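Local coordinates for oxysterol-binding protein homolog 3 (Saccharomyces cerevisiae, PDB 4IC4) that carries lipids in the hydrophobic pocket of its OSBP-related domain and transfers them between membranes through the cytosol, coupled to phosphoinositides, helping to maintain sterol distribution, at residues V98-I103 / E220-H224; P119-L123 / R324-Y330; F128-R132 / Y381-R385. All blocks are in the same frame, centred on the assembly; numbering follows the deposited sequence.

Interaction 1. Residues V98-I103 / E220-H224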
ATOM      1  N   VAL A  98     -15.111  -8.972  -0.161  1.00 11.83           N
ATOM      2  CA  VAL A  98     -13.751  -9.007  -0.687  1.00 11.35           C
ATOM      3  C   VAL A  98     -13.647  -7.890  -1.727  1.00 12.91           C
ATOM      4  O   VAL A  98     -12.622  -7.217  -1.830  1.00 11.71           O
ATOM      5  CB  VAL A  98     -13.427 -10.370  -1.341  1.00 11.45           C
ATOM      6  CG1 VAL A  98     -12.063 -10.319  -2.017  1.00 12.62           C
ATOM      7  CG2 VAL A  98     -13.436 -11.463  -0.286  1.00 12.23           C
ATOM      8  N   SER A  99     -14.719  -7.678  -2.486  1.00 12.34           N
ATOM      9  CA  SER A  99     -14.726  -6.622  -3.492  1.00 12.60           C
ATOM     10  C   SER A  99     -14.605  -5.257  -2.812  1.00 11.13           C
ATOM     11  O   SER A  99     -13.865  -4.386  -3.270  1.00 11.80           O
ATOM     12  CB  SER A  99     -16.012  -6.678  -4.317  1.00 14.12           C
ATOM     13  OG  SER A  99     -16.071  -7.876  -5.072  1.00 13.89           O
ATOM     14  N   ALA A 100     -15.337  -5.072  -1.719  1.00 10.94           N
ATOM     15  CA  ALA A 100     -15.279  -3.813  -0.981  1.00 10.11           C
ATOM     16  C   ALA A 100     -13.843  -3.602  -0.508  1.00  9.52           C
ATOM     17  O   ALA A 100     -13.298  -2.497  -0.595  1.00  9.99           O
ATOM     18  CB  ALA A 100     -16.228  -3.861   0.220  1.00 10.97           C
ATOM     19  N   PHE A 101     -13.232  -4.666  -0.002  1.00  9.72           N
ATOM     20  CA  PHE A 101     -11.856  -4.585   0.473  1.00  9.73           C
ATOM     21  C   PHE A 101     -10.915  -4.191  -0.662  1.00  8.88           C
ATOM     22  O   PHE A 101     -10.060  -3.326  -0.493  1.00 10.42           O
ATOM     23  CB  PHE A 101     -11.410  -5.930   1.053  1.00  8.72           C
ATOM     24  CG  PHE A 101      -9.967  -5.953   1.479  1.00  8.10           C
ATOM     25  CD1 PHE A 101      -9.568  -5.344   2.666  1.00  8.74           C
ATOM     26  CD2 PHE A 101      -9.004  -6.551   0.674  1.00  9.32           C
ATOM     27  CE1 PHE A 101      -8.224  -5.331   3.045  1.00  8.54           C
ATOM     28  CE2 PHE A 101      -7.654  -6.542   1.045  1.00  9.86           C
ATOM     29  CZ  PHE A 101      -7.266  -5.930   2.235  1.00 10.04           C
ATOM     30  N   ALA A 102     -11.087  -4.820  -1.821  1.00  9.90           N
ATOM     31  CA  ALA A 102     -10.239  -4.551  -2.978  1.00  9.17           C
ATOM     32  C   ALA A 102     -10.269  -3.099  -3.443  1.00  9.47           C
ATOM     33  O   ALA A 102      -9.262  -2.567  -3.910  1.00  9.88           O
ATOM     34  CB  ALA A 102     -10.629  -5.470  -4.129  1.00 10.45           C
ATOM     35  N   ILE A 103     -11.427  -2.463  -3.317  1.00  9.97           N
ATOM     36  CA  ILE A 103     -11.596  -1.076  -3.731  1.00 11.03           C
ATOM     37  C   ILE A 103     -11.218  -0.074  -2.638  1.00  9.85           C
ATOM     38  O   ILE A 103     -10.767   1.035  -2.932  1.00 11.25           O
ATOM     39  CB  ILE A 103     -13.069  -0.813  -4.131  1.00 14.92           C
ATOM     40  CG1 ILE A 103     -13.439  -1.669  -5.344  1.00 15.40           C
ATOM     41  CG2 ILE A 103     -13.283   0.665  -4.425  1.00 17.62           C
ATOM     42  CD1 ILE A 103     -14.924  -1.663  -5.670  1.00 21.38           C
ATOM     43  N   GLU A 220     -11.602  -0.688 -15.445  1.00 18.89           N
ATOM     44  CA  GLU A 220     -12.264  -1.658 -14.583  1.00 19.37           C
ATOM     45  C   GLU A 220     -11.293  -2.747 -14.143  1.00 18.13           C
ATOM     46  O   GLU A 220     -10.144  -2.783 -14.582  1.00 17.90           O
ATOM     47  CB  GLU A 220     -13.412  -2.308 -15.356  1.00 23.33           C
ATOM     48  CG  GLU A 220     -12.928  -3.166 -16.521  1.00 27.41           C
ATOM     49  CD  GLU A 220     -13.782  -3.016 -17.767  1.00 30.74           C
ATOM     50  OE1 GLU A 220     -14.993  -3.313 -17.707  1.00 32.84           O
ATOM     51  OE2 GLU A 220     -13.237  -2.598 -18.811  1.00 34.67           O
ATOM     52  N   PHE A 221     -11.764  -3.630 -13.269  1.00 17.33           N
ATOM     53  CA  PHE A 221     -10.964  -4.756 -12.801  1.00 15.05           C
ATOM     54  C   PHE A 221     -11.902  -5.779 -12.174  1.00 15.60           C
ATOM     55  O   PHE A 221     -13.031  -5.448 -11.802  1.00 15.22           O
ATOM     56  CB  PHE A 221      -9.872  -4.298 -11.815  1.00 14.18           C
ATOM     57  CG  PHE A 221     -10.334  -4.133 -10.395  1.00 12.56           C
ATOM     58  CD1 PHE A 221     -10.086  -5.128  -9.452  1.00 13.36           C
ATOM     59  CD2 PHE A 221     -10.968  -2.965  -9.987  1.00 13.41           C
ATOM     60  CE1 PHE A 221     -10.457  -4.958  -8.120  1.00 12.64           C
ATOM     61  CE2 PHE A 221     -11.345  -2.785  -8.657  1.00 12.86           C
ATOM     62  CZ  PHE A 221     -11.090  -3.781  -7.720  1.00 13.91           C
ATOM     63  N   GLU A 222     -11.448  -7.022 -12.081  1.00 15.39           N
ATOM     64  CA  GLU A 222     -12.286  -8.071 -11.526  1.00 15.43           C
ATOM     65  C   GLU A 222     -11.642  -8.840 -10.383  1.00 13.90           C
ATOM     66  O   GLU A 222     -10.420  -8.956 -10.293  1.00 14.28           O
ATOM     67  CB  GLU A 222     -12.689  -9.064 -12.625  1.00 19.56           C
ATOM     68  CG  GLU A 222     -13.304  -8.421 -13.862  1.00 24.19           C
ATOM     69  CD  GLU A 222     -13.939  -9.439 -14.794  1.00 27.08           C
ATOM     70  OE1 GLU A 222     -13.273 -10.438 -15.131  1.00 29.24           O
ATOM     71  OE2 GLU A 222     -15.107  -9.235 -15.193  1.00 30.93           O
ATOM     72  N   VAL A 223     -12.490  -9.354  -9.503  1.00 13.80           N
ATOM     73  CA  VAL A 223     -12.051 -10.163  -8.382  1.00 13.31           C
ATOM     74  C   VAL A 223     -12.597 -11.547  -8.700  1.00 14.96           C
ATOM     75  O   VAL A 223     -13.771 -11.686  -9.039  1.00 15.01           O
ATOM     76  CB  VAL A 223     -12.655  -9.677  -7.054  1.00 13.18           C
ATOM     77  CG1 VAL A 223     -12.289 -10.641  -5.933  1.00 13.52           C
ATOM     78  CG2 VAL A 223     -12.153  -8.277  -6.745  1.00 13.40           C
ATOM     79  N   HIS A 224     -11.749 -12.562  -8.603  1.00 16.01           N
ATOM     80  CA  HIS A 224     -12.167 -13.923  -8.911  1.00 17.53           C
ATOM     81  C   HIS A 224     -12.017 -14.872  -7.735  1.00 18.30           C
ATOM     82  O   HIS A 224     -11.017 -14.844  -7.020  1.00 17.42           O
ATOM     83  CB  HIS A 224     -11.368 -14.450 -10.104  1.00 21.68           C
ATOM     84  CG  HIS A 224     -11.650 -13.726 -11.384  1.00 25.07           C
ATOM     85  ND1 HIS A 224     -12.832 -13.877 -12.078  1.00 29.63           N
ATOM     86  CD2 HIS A 224     -10.917 -12.827 -12.080  1.00 28.07           C
ATOM     87  CE1 HIS A 224     -12.813 -13.101 -13.148  1.00 28.40           C
ATOM     88  NE2 HIS A 224     -11.662 -12.454 -13.172  1.00 28.54           N
TER
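This is a largely apolar, buried helix-on-sheet contact, in which one side of helix 94-104 lies against strand 214-225 of the large curved antiparallel sheet. No hydrogen bond crosses between 98-103 and 220-224. The short axes approach to 9.4 Å with 138° between their N-to-C directions, so the helix runs obliquely antiparallel to the strand. Along the strand, Phe221 and Val223 point their CA-to-CB bonds toward the helix while Glu222 between them points away, the alternation that gives a beta-strand one face for the core and one for the outside. Val98 and Ala102, one helical turn apart and linked by Ala102 N to Val98 O at 2.8 Å, point back. Val98 CG1 meets Val223 CG1 at 3.9 Å, and Ala102 CB sits 4.1 Å from Val223 CG2. In the OSBP-related domain the sheet curls into a near-complete beta barrel, and this contact sets helix 94-104, which precedes the barrel strands in sequence, against the inner face of the wall, away from the phosphoinositide head-group residues. Trp198 of the adjoining strand 195-199 touches Val98, Ala102 and Val223, widening the apolar patch. The Phe221 ring is met at its edge: CZ lies 4.0 Å from both Ala102 CB and Ile103 CG1. Ser99 OG comes within 4.3 Å of Val223 CG2, but its hydrogen bonds go to Ile95 O and Ser231 OG on the neighbouring strand 230-235.

Interaction 2. Residues P119-L123 / R324-Y330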
ATOM      1  N   PRO A 119       5.866   8.300  -1.435  1.00 10.97           N
ATOM      2  CA  PRO A 119       6.612   7.691  -0.330  1.00 10.24           C
ATOM      3  C   PRO A 119       8.090   7.532  -0.671  1.00 10.46           C
ATOM      4  O   PRO A 119       8.479   7.596  -1.836  1.00  9.95           O
ATOM      5  CB  PRO A 119       5.941   6.326  -0.164  1.00 11.07           C
ATOM      6  CG  PRO A 119       4.551   6.548  -0.692  1.00 13.32           C
ATOM      7  CD  PRO A 119       4.799   7.405  -1.911  1.00 13.63           C
ATOM      8  N   PHE A 120       8.911   7.343   0.357  1.00  8.07           N
ATOM      9  CA  PHE A 120      10.339   7.117   0.157  1.00  8.14           C
ATOM     10  C   PHE A 120      10.516   5.747  -0.489  1.00  8.14           C
ATOM     11  O   PHE A 120       9.782   4.803  -0.170  1.00  8.71           O
ATOM     12  CB  PHE A 120      11.076   7.069   1.492  1.00  6.74           C
ATOM     13  CG  PHE A 120      11.346   8.411   2.104  1.00  6.00           C
ATOM     14  CD1 PHE A 120      12.651   8.889   2.195  1.00  7.52           C
ATOM     15  CD2 PHE A 120      10.316   9.167   2.647  1.00  7.56           C
ATOM     16  CE1 PHE A 120      12.925  10.099   2.825  1.00  8.42           C
ATOM     17  CE2 PHE A 120      10.580  10.377   3.280  1.00  8.98           C
ATOM     18  CZ  PHE A 120      11.891  10.843   3.371  1.00  7.63           C
ATOM     19  N   ASN A 121      11.485   5.631  -1.392  1.00  9.66           N
ATOM     20  CA  ASN A 121      11.771   4.345  -2.016  1.00  8.92           C
ATOM     21  C   ASN A 121      12.493   3.501  -0.968  1.00  8.87           C
ATOM     22  O   ASN A 121      13.508   3.919  -0.416  1.00  9.91           O
ATOM     23  CB  ASN A 121      12.691   4.517  -3.227  1.00 10.64           C
ATOM     24  CG  ASN A 121      12.026   5.256  -4.361  1.00 13.35           C
ATOM     25  OD1 ASN A 121      10.962   4.864  -4.830  1.00 15.81           O
ATOM     26  ND2 ASN A 121      12.658   6.334  -4.816  1.00 18.61           N
ATOM     27  N   PRO A 122      11.972   2.307  -0.668  1.00  8.32           N
ATOM     28  CA  PRO A 122      12.657   1.485   0.331  1.00  8.20           C
ATOM     29  C   PRO A 122      14.008   1.022  -0.203  1.00  8.57           C
ATOM     30  O   PRO A 122      14.249   1.026  -1.410  1.00  9.31           O
ATOM     31  CB  PRO A 122      11.707   0.305   0.525  1.00  9.55           C
ATOM     32  CG  PRO A 122      10.369   0.850   0.117  1.00  9.13           C
ATOM     33  CD  PRO A 122      10.703   1.691  -1.084  1.00  9.43           C
ATOM     34  N   LEU A 123      14.889   0.631   0.705  1.00  8.58           N
ATOM     35  CA  LEU A 123      16.188   0.120   0.311  1.00  7.96           C
ATOM     36  C   LEU A 123      16.012  -1.380   0.090  1.00  7.50           C
ATOM     37  O   LEU A 123      15.094  -1.987   0.637  1.00  7.19           O
ATOM     38  CB  LEU A 123      17.203   0.335   1.433  1.00  9.70           C
ATOM     39  CG  LEU A 123      17.418   1.786   1.857  1.00 10.50           C
ATOM     40  CD1 LEU A 123      18.325   1.827   3.080  1.00 14.24           C
ATOM     41  CD2 LEU A 123      18.022   2.577   0.700  1.00 12.06           C
ATOM     42  N   ARG A 324      14.374   4.120   9.747  1.00  9.08           N
ATOM     43  CA  ARG A 324      15.066   4.945   8.760  1.00  9.22           C
ATOM     44  C   ARG A 324      15.219   6.372   9.263  1.00  9.22           C
ATOM     45  O   ARG A 324      14.240   7.032   9.621  1.00  9.46           O
ATOM     46  CB  ARG A 324      14.333   4.930   7.417  1.00 11.08           C
ATOM     47  CG  ARG A 324      14.665   3.692   6.613  1.00 13.28           C
ATOM     48  CD  ARG A 324      14.168   3.749   5.190  1.00 14.86           C
ATOM     49  NE  ARG A 324      14.661   4.899   4.435  1.00 11.42           N
ATOM     50  CZ  ARG A 324      14.618   4.965   3.109  1.00 12.70           C
ATOM     51  NH1 ARG A 324      14.123   3.947   2.416  1.00 13.16           N
ATOM     52  NH2 ARG A 324      15.035   6.049   2.470  1.00 13.47           N
ATOM     53  N   PRO A 325      16.459   6.872   9.282  1.00  8.59           N
ATOM     54  CA  PRO A 325      16.733   8.231   9.756  1.00  9.38           C
ATOM     55  C   PRO A 325      16.231   9.365   8.881  1.00  9.67           C
ATOM     56  O   PRO A 325      15.862  10.425   9.393  1.00 10.04           O
ATOM     57  CB  PRO A 325      18.252   8.243   9.908  1.00  8.97           C
ATOM     58  CG  PRO A 325      18.701   7.317   8.840  1.00 10.18           C
ATOM     59  CD  PRO A 325      17.710   6.171   8.948  1.00  8.73           C
ATOM     60  N   ASP A 326      16.219   9.160   7.569  1.00  9.52           N
ATOM     61  CA  ASP A 326      15.748  10.212   6.685  1.00  9.96           C
ATOM     62  C   ASP A 326      14.238  10.382   6.817  1.00  9.96           C
ATOM     63  O   ASP A 326      13.738  11.506   6.906  1.00 11.10           O
ATOM     64  CB  ASP A 326      16.162   9.936   5.231  1.00 10.95           C
ATOM     65  CG  ASP A 326      15.800   8.536   4.744  1.00  9.30           C
ATOM     66  OD1 ASP A 326      15.434   7.649   5.549  1.00  9.40           O
ATOM     67  OD2 ASP A 326      15.912   8.323   3.518  1.00 10.63           O
ATOM     68  N   ILE A 327      13.513   9.271   6.864  1.00  8.75           N
ATOM     69  CA  ILE A 327      12.068   9.344   7.010  1.00  9.04           C
ATOM     70  C   ILE A 327      11.716   9.964   8.364  1.00  9.12           C
ATOM     71  O   ILE A 327      10.816  10.801   8.456  1.00  9.64           O
ATOM     72  CB  ILE A 327      11.412   7.946   6.914  1.00  7.99           C
ATOM     73  CG1 ILE A 327      11.713   7.316   5.548  1.00  7.95           C
ATOM     74  CG2 ILE A 327       9.901   8.065   7.147  1.00 10.99           C
ATOM     75  CD1 ILE A 327      11.004   5.982   5.297  1.00  7.19           C
ATOM     76  N   ARG A 328      12.435   9.564   9.412  1.00  8.94           N
ATOM     77  CA  ARG A 328      12.170  10.082  10.752  1.00  8.94           C
ATOM     78  C   ARG A 328      12.459  11.575  10.867  1.00 10.28           C
ATOM     79  O   ARG A 328      11.645  12.329  11.400  1.00 11.05           O
ATOM     80  CB  ARG A 328      12.993   9.321  11.797  1.00 10.05           C
ATOM     81  CG  ARG A 328      12.675   9.719  13.236  1.00  9.95           C
ATOM     82  CD  ARG A 328      11.246   9.354  13.601  1.00  9.99           C
ATOM     83  NE  ARG A 328      11.028   7.916  13.488  1.00  9.45           N
ATOM     84  CZ  ARG A 328       9.835   7.330  13.510  1.00  9.02           C
ATOM     85  NH1 ARG A 328       8.732   8.056  13.640  1.00 13.02           N
ATOM     86  NH2 ARG A 328       9.743   6.014  13.401  1.00 10.75           N
ATOM     87  N   ALA A 329      13.613  11.998  10.366  1.00 11.17           N
ATOM     88  CA  ALA A 329      13.979  13.407  10.424  1.00 11.98           C
ATOM     89  C   ALA A 329      12.966  14.246   9.649  1.00 12.57           C
ATOM     90  O   ALA A 329      12.565  15.321  10.100  1.00 13.78           O
ATOM     91  CB  ALA A 329      15.378  13.604   9.856  1.00 12.67           C
ATOM     92  N   TYR A 330      12.546  13.741   8.492  1.00 12.21           N
ATOM     93  CA  TYR A 330      11.580  14.433   7.643  1.00 11.92           C
ATOM     94  C   TYR A 330      10.236  14.537   8.358  1.00 12.50           C
ATOM     95  O   TYR A 330       9.583  15.581   8.329  1.00 12.71           O
ATOM     96  CB  TYR A 330      11.406  13.672   6.325  1.00 11.60           C
ATOM     97  CG  TYR A 330      10.597  14.404   5.278  1.00 14.51           C
ATOM     98  CD1 TYR A 330      11.034  15.621   4.756  1.00 13.98           C
ATOM     99  CD2 TYR A 330       9.412  13.860   4.780  1.00 12.80           C
ATOM    100  CE1 TYR A 330      10.314  16.278   3.760  1.00 14.31           C
ATOM    101  CE2 TYR A 330       8.684  14.509   3.785  1.00 13.73           C
ATOM    102  CZ  TYR A 330       9.143  15.715   3.278  1.00 14.82           C
ATOM    103  OH  TYR A 330       8.441  16.341   2.274  1.00 14.12           O
TER
HETATM  104  O   HOH W   1      14.925   6.286  -0.432  1.00 17.97           O
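Phe120, at the end of strand 118-120, begins the contact by pointing its CA-to-CB bond toward helix 325-331. Ile327 CG1 lies 3.6 Å from the centroid of the Phe120 ring and only 12° off its normal, a CH-pi contact over the face. The edge of the same ring is turned to the face of Tyr330 in an offset edge-to-face pair, with centroids 5.9 Å apart and planes at 72°. Asn121 contributes its backbone: Arg324 NH1 donates to Asn121 O at 2.9 Å and 164°, and water 1 joins that oxygen (2.8 Å) to Arg324 NH2 (2.9 Å). Pro122 follows at the guanidinium edge, its CA 3.5 Å from Arg324 NH1. Leu123 CG then approaches one face of the guanidinium, 4.0 Å from Arg324 NH1, while Phe120 CB occupies the opposite face. The arginine is held in position by Asp326, through Arg324 NH2 to Asp326 OD2 at 2.7 Å, a salt bridge, and Arg324 NE to Asp326 OD1 at 3.1 Å; Glu126 gives the arginine a second carboxylate partner, a salt bridge at NH1. Arg324 also fills the N-cap position of the helix. The contact borders the phosphatidylinositol 4-phosphate site of the OSBP-related domain: Leu123 touches the ligand-binding Gln349 on helix 335-354, and the ligand-binding Lys118 belongs to the same short strand as Phe120.

Interaction 3. Residues F128-R132 / Y381-R385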
ATOM      1  N   PHE A 128       9.159  -3.988   6.697  1.00  6.50           N
ATOM      2  CA  PHE A 128       8.164  -3.247   7.444  1.00  5.42           C
ATOM      3  C   PHE A 128       7.168  -4.232   8.005  1.00  5.91           C
ATOM      4  O   PHE A 128       6.504  -4.953   7.264  1.00  6.89           O
ATOM      5  CB  PHE A 128       7.422  -2.213   6.598  1.00  6.18           C
ATOM      6  CG  PHE A 128       6.335  -1.500   7.353  1.00  5.99           C
ATOM      7  CD1 PHE A 128       6.643  -0.700   8.452  1.00  6.31           C
ATOM      8  CD2 PHE A 128       4.999  -1.661   6.995  1.00  6.67           C
ATOM      9  CE1 PHE A 128       5.636  -0.072   9.187  1.00  6.36           C
ATOM     10  CE2 PHE A 128       3.983  -1.039   7.723  1.00  7.21           C
ATOM     11  CZ  PHE A 128       4.300  -0.240   8.825  1.00  6.37           C
ATOM     12  N   GLU A 129       7.091  -4.288   9.326  1.00  5.92           N
ATOM     13  CA  GLU A 129       6.140  -5.168   9.975  1.00  6.18           C
ATOM     14  C   GLU A 129       4.995  -4.303  10.478  1.00  6.81           C
ATOM     15  O   GLU A 129       5.170  -3.110  10.740  1.00  6.24           O
ATOM     16  CB  GLU A 129       6.770  -5.885  11.173  1.00  6.44           C
ATOM     17  CG  GLU A 129       7.126  -4.955  12.336  1.00  7.52           C
ATOM     18  CD  GLU A 129       7.294  -5.694  13.656  1.00  8.02           C
ATOM     19  OE1 GLU A 129       6.599  -5.332  14.624  1.00  8.61           O
ATOM     20  OE2 GLU A 129       8.119  -6.626  13.733  1.00  8.46           O
ATOM     21  N   LEU A 130       3.823  -4.908  10.603  1.00  7.35           N
ATOM     22  CA  LEU A 130       2.662  -4.199  11.111  1.00  7.71           C
ATOM     23  C   LEU A 130       1.758  -5.176  11.836  1.00  8.91           C
ATOM     24  O   LEU A 130       1.101  -6.019  11.220  1.00  9.40           O
ATOM     25  CB  LEU A 130       1.888  -3.513   9.979  1.00  9.10           C
ATOM     26  CG  LEU A 130       0.645  -2.743  10.448  1.00 10.68           C
ATOM     27  CD1 LEU A 130       1.044  -1.614  11.397  1.00 11.82           C
ATOM     28  CD2 LEU A 130      -0.094  -2.193   9.244  1.00 12.61           C
ATOM     29  N   ILE A 131       1.752  -5.069  13.160  1.00  9.12           N
ATOM     30  CA  ILE A 131       0.922  -5.915  13.997  1.00  9.76           C
ATOM     31  C   ILE A 131      -0.252  -5.076  14.482  1.00  9.96           C
ATOM     32  O   ILE A 131      -0.061  -4.062  15.160  1.00 10.94           O
ATOM     33  CB  ILE A 131       1.698  -6.421  15.227  1.00  9.57           C
ATOM     34  CG1 ILE A 131       2.861  -7.313  14.782  1.00 10.95           C
ATOM     35  CG2 ILE A 131       0.759  -7.186  16.152  1.00 11.90           C
ATOM     36  CD1 ILE A 131       3.789  -7.720  15.912  1.00 11.83           C
ATOM     37  N   ARG A 132      -1.465  -5.480  14.118  1.00  9.84           N
ATOM     38  CA  ARG A 132      -2.658  -4.761  14.551  1.00 11.58           C
ATOM     39  C   ARG A 132      -3.580  -5.724  15.290  1.00 13.63           C
ATOM     40  O   ARG A 132      -4.497  -6.299  14.708  1.00 12.24           O
ATOM     41  CB  ARG A 132      -3.386  -4.137  13.355  1.00 11.52           C
ATOM     42  CG  ARG A 132      -2.633  -2.989  12.690  1.00 13.02           C
ATOM     43  CD  ARG A 132      -2.476  -1.790  13.621  1.00 12.49           C
ATOM     44  NE  ARG A 132      -3.771  -1.274  14.062  1.00 14.20           N
ATOM     45  CZ  ARG A 132      -4.187  -0.024  13.881  1.00 13.03           C
ATOM     46  NH1 ARG A 132      -3.414   0.862  13.263  1.00 13.04           N
ATOM     47  NH2 ARG A 132      -5.386   0.343  14.317  1.00 15.37           N
ATOM     48  N   TYR A 381      10.549 -14.711   9.730  1.00  8.42           N
ATOM     49  CA  TYR A 381      10.484 -13.426  10.411  1.00  9.29           C
ATOM     50  C   TYR A 381       9.838 -13.516  11.790  1.00  9.45           C
ATOM     51  O   TYR A 381      10.407 -13.064  12.782  1.00  9.62           O
ATOM     52  CB  TYR A 381       9.695 -12.407   9.584  1.00  8.01           C
ATOM     53  CG  TYR A 381       9.718 -11.019  10.190  1.00  6.67           C
ATOM     54  CD1 TYR A 381      10.785 -10.159   9.949  1.00  8.69           C
ATOM     55  CD2 TYR A 381       8.691 -10.584  11.037  1.00  7.17           C
ATOM     56  CE1 TYR A 381      10.837  -8.893  10.531  1.00  6.96           C
ATOM     57  CE2 TYR A 381       8.734  -9.322  11.631  1.00  7.45           C
ATOM     58  CZ  TYR A 381       9.811  -8.481  11.370  1.00  7.46           C
ATOM     59  OH  TYR A 381       9.882  -7.228  11.938  1.00  8.35           O
ATOM     60  N   TRP A 382       8.645 -14.096  11.854  1.00 10.25           N
ATOM     61  CA  TRP A 382       7.939 -14.169  13.124  1.00  9.06           C
ATOM     62  C   TRP A 382       8.603 -15.070  14.157  1.00 11.17           C
ATOM     63  O   TRP A 382       8.489 -14.814  15.355  1.00 12.05           O
ATOM     64  CB  TRP A 382       6.477 -14.555  12.885  1.00  9.91           C
ATOM     65  CG  TRP A 382       5.770 -13.542  12.027  1.00 10.84           C
ATOM     66  CD1 TRP A 382       5.281 -13.734  10.769  1.00 11.84           C
ATOM     67  CD2 TRP A 382       5.533 -12.163  12.344  1.00  9.30           C
ATOM     68  NE1 TRP A 382       4.758 -12.561  10.277  1.00 11.14           N
ATOM     69  CE2 TRP A 382       4.900 -11.579  11.222  1.00  9.67           C
ATOM     70  CE3 TRP A 382       5.796 -11.361  13.463  1.00 10.79           C
ATOM     71  CZ2 TRP A 382       4.526 -10.227  11.188  1.00 10.11           C
ATOM     72  CZ3 TRP A 382       5.424 -10.016  13.429  1.00 10.09           C
ATOM     73  CH2 TRP A 382       4.795  -9.465  12.296  1.00 10.08           C
ATOM     74  N   GLU A 383       9.298 -16.114  13.714  1.00 11.75           N
ATOM     75  CA  GLU A 383       9.989 -16.971  14.670  1.00 12.74           C
ATOM     76  C   GLU A 383      11.209 -16.236  15.229  1.00 13.25           C
ATOM     77  O   GLU A 383      11.473 -16.287  16.431  1.00 14.56           O
ATOM     78  CB  GLU A 383      10.402 -18.298  14.024  1.00 15.04           C
ATOM     79  CG  GLU A 383       9.250 -19.288  13.887  1.00 18.54           C
ATOM     80  CD  GLU A 383       8.564 -19.568  15.217  1.00 20.26           C
ATOM     81  OE1 GLU A 383       9.252 -19.991  16.170  1.00 22.66           O
ATOM     82  OE2 GLU A 383       7.337 -19.361  15.311  1.00 24.41           O
ATOM     83  N   ARG A 384      11.948 -15.547  14.360  1.00 11.23           N
ATOM     84  CA  ARG A 384      13.122 -14.782  14.780  1.00 11.58           C
ATOM     85  C   ARG A 384      12.722 -13.695  15.779  1.00 11.44           C
ATOM     86  O   ARG A 384      13.381 -13.484  16.794  1.00 11.64           O
ATOM     87  CB  ARG A 384      13.770 -14.088  13.575  1.00 11.52           C
ATOM     88  CG  ARG A 384      14.595 -14.960  12.638  1.00  9.57           C
ATOM     89  CD  ARG A 384      14.815 -14.185  11.333  1.00 11.18           C
ATOM     90  NE  ARG A 384      15.757 -14.792  10.392  1.00 12.25           N
ATOM     91  CZ  ARG A 384      17.076 -14.622  10.430  1.00 11.39           C
ATOM     92  NH1 ARG A 384      17.844 -15.207   9.522  1.00 15.35           N
ATOM     93  NH2 ARG A 384      17.633 -13.880  11.378  1.00 14.25           N
ATOM     94  N   ARG A 385      11.636 -12.998  15.471  1.00 11.28           N
ATOM     95  CA  ARG A 385      11.160 -11.906  16.309  1.00 11.47           C
ATOM     96  C   ARG A 385      10.938 -12.319  17.762  1.00 13.14           C
ATOM     97  O   ARG A 385      11.209 -11.552  18.685  1.00 14.60           O
ATOM     98  CB  ARG A 385       9.861 -11.348  15.725  1.00 10.29           C
ATOM     99  CG  ARG A 385       9.450  -9.984  16.261  1.00  8.99           C
ATOM    100  CD  ARG A 385       8.131  -9.564  15.634  1.00  9.64           C
ATOM    101  NE  ARG A 385       7.753  -8.180  15.913  1.00  9.39           N
ATOM    102  CZ  ARG A 385       7.297  -7.729  17.075  1.00  9.49           C
ATOM    103  NH1 ARG A 385       7.152  -8.548  18.111  1.00 11.15           N
ATOM    104  NH2 ARG A 385       6.962  -6.449  17.194  1.00 10.07           N
TER
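A buried carboxylate, Glu129, anchors the C-terminal helix 381-386 to the first strand of the barrel-like sheet of the OSBP-related domain. Arg385 approaches it side-on with two nitrogens: Arg385 NE donates to Glu129 OE2 at 2.7 Å and 170°, and Arg385 NH2 to Glu129 OE1 at 2.8 Å and 150°, a bidentate salt bridge. Tyr381 OH adds a third hydrogen bond to Glu129 OE2 at 2.6 Å. Tyr381 and Arg385 stand one helical turn apart, as the bond from Arg385 N to Tyr381 O (3.0 Å) confirms, so both can converge on one glutamate. Long side chains are needed because the short axes stay 12.0 Å apart and cross at -77°, nearly perpendicular; even the nearest CA atoms, those of Glu129 and Tyr381, are separated by 9.3 Å. Beyond the polar centre, strand alternation sends Glu129 and Ile131 toward the helix and Phe128 and Leu130 away, where Phe128 meets helix 71-76 and Leu130 meets Phe301. Trp382 starts sideways, yet its indole extends to the strand, with CH2 4.2 Å from Glu129 CB. Ile140, on the adjacent strand 137-145, touches Tyr381 and Trp382 too, and Arg138 makes a cation-pi contact with Trp382. Ile131 CD1 completes the packing, lying 3.8 Å from Trp382 CZ3 and over one face of the Arg385 guanidinium, 3.7 Å from its NH2.

Overall arrangement
From the N terminus, the chain supplies 98-103, then 119-123, then 128-132, and their partners return in the same order: 220-224, 324-330 and 381-385. Interaction 1 closes a loop with 116 residues between its segments, interaction 2 one with 200 and interaction 3 one with 248. Every pair crosses, and none nests. Interaction 1 ties helix 94-104 to strand 214-225, and interaction 3 ties the last helix, 381-386, to strand 127-132 of the same sheet, their centres about 27 Å apart. Interaction 2 joins strand 118-120 and the following loop to helix 325-331, its centre about 31 Å from that of interaction 1, on the opposite side of the chain's centre, and about 20 Å from that of interaction 3.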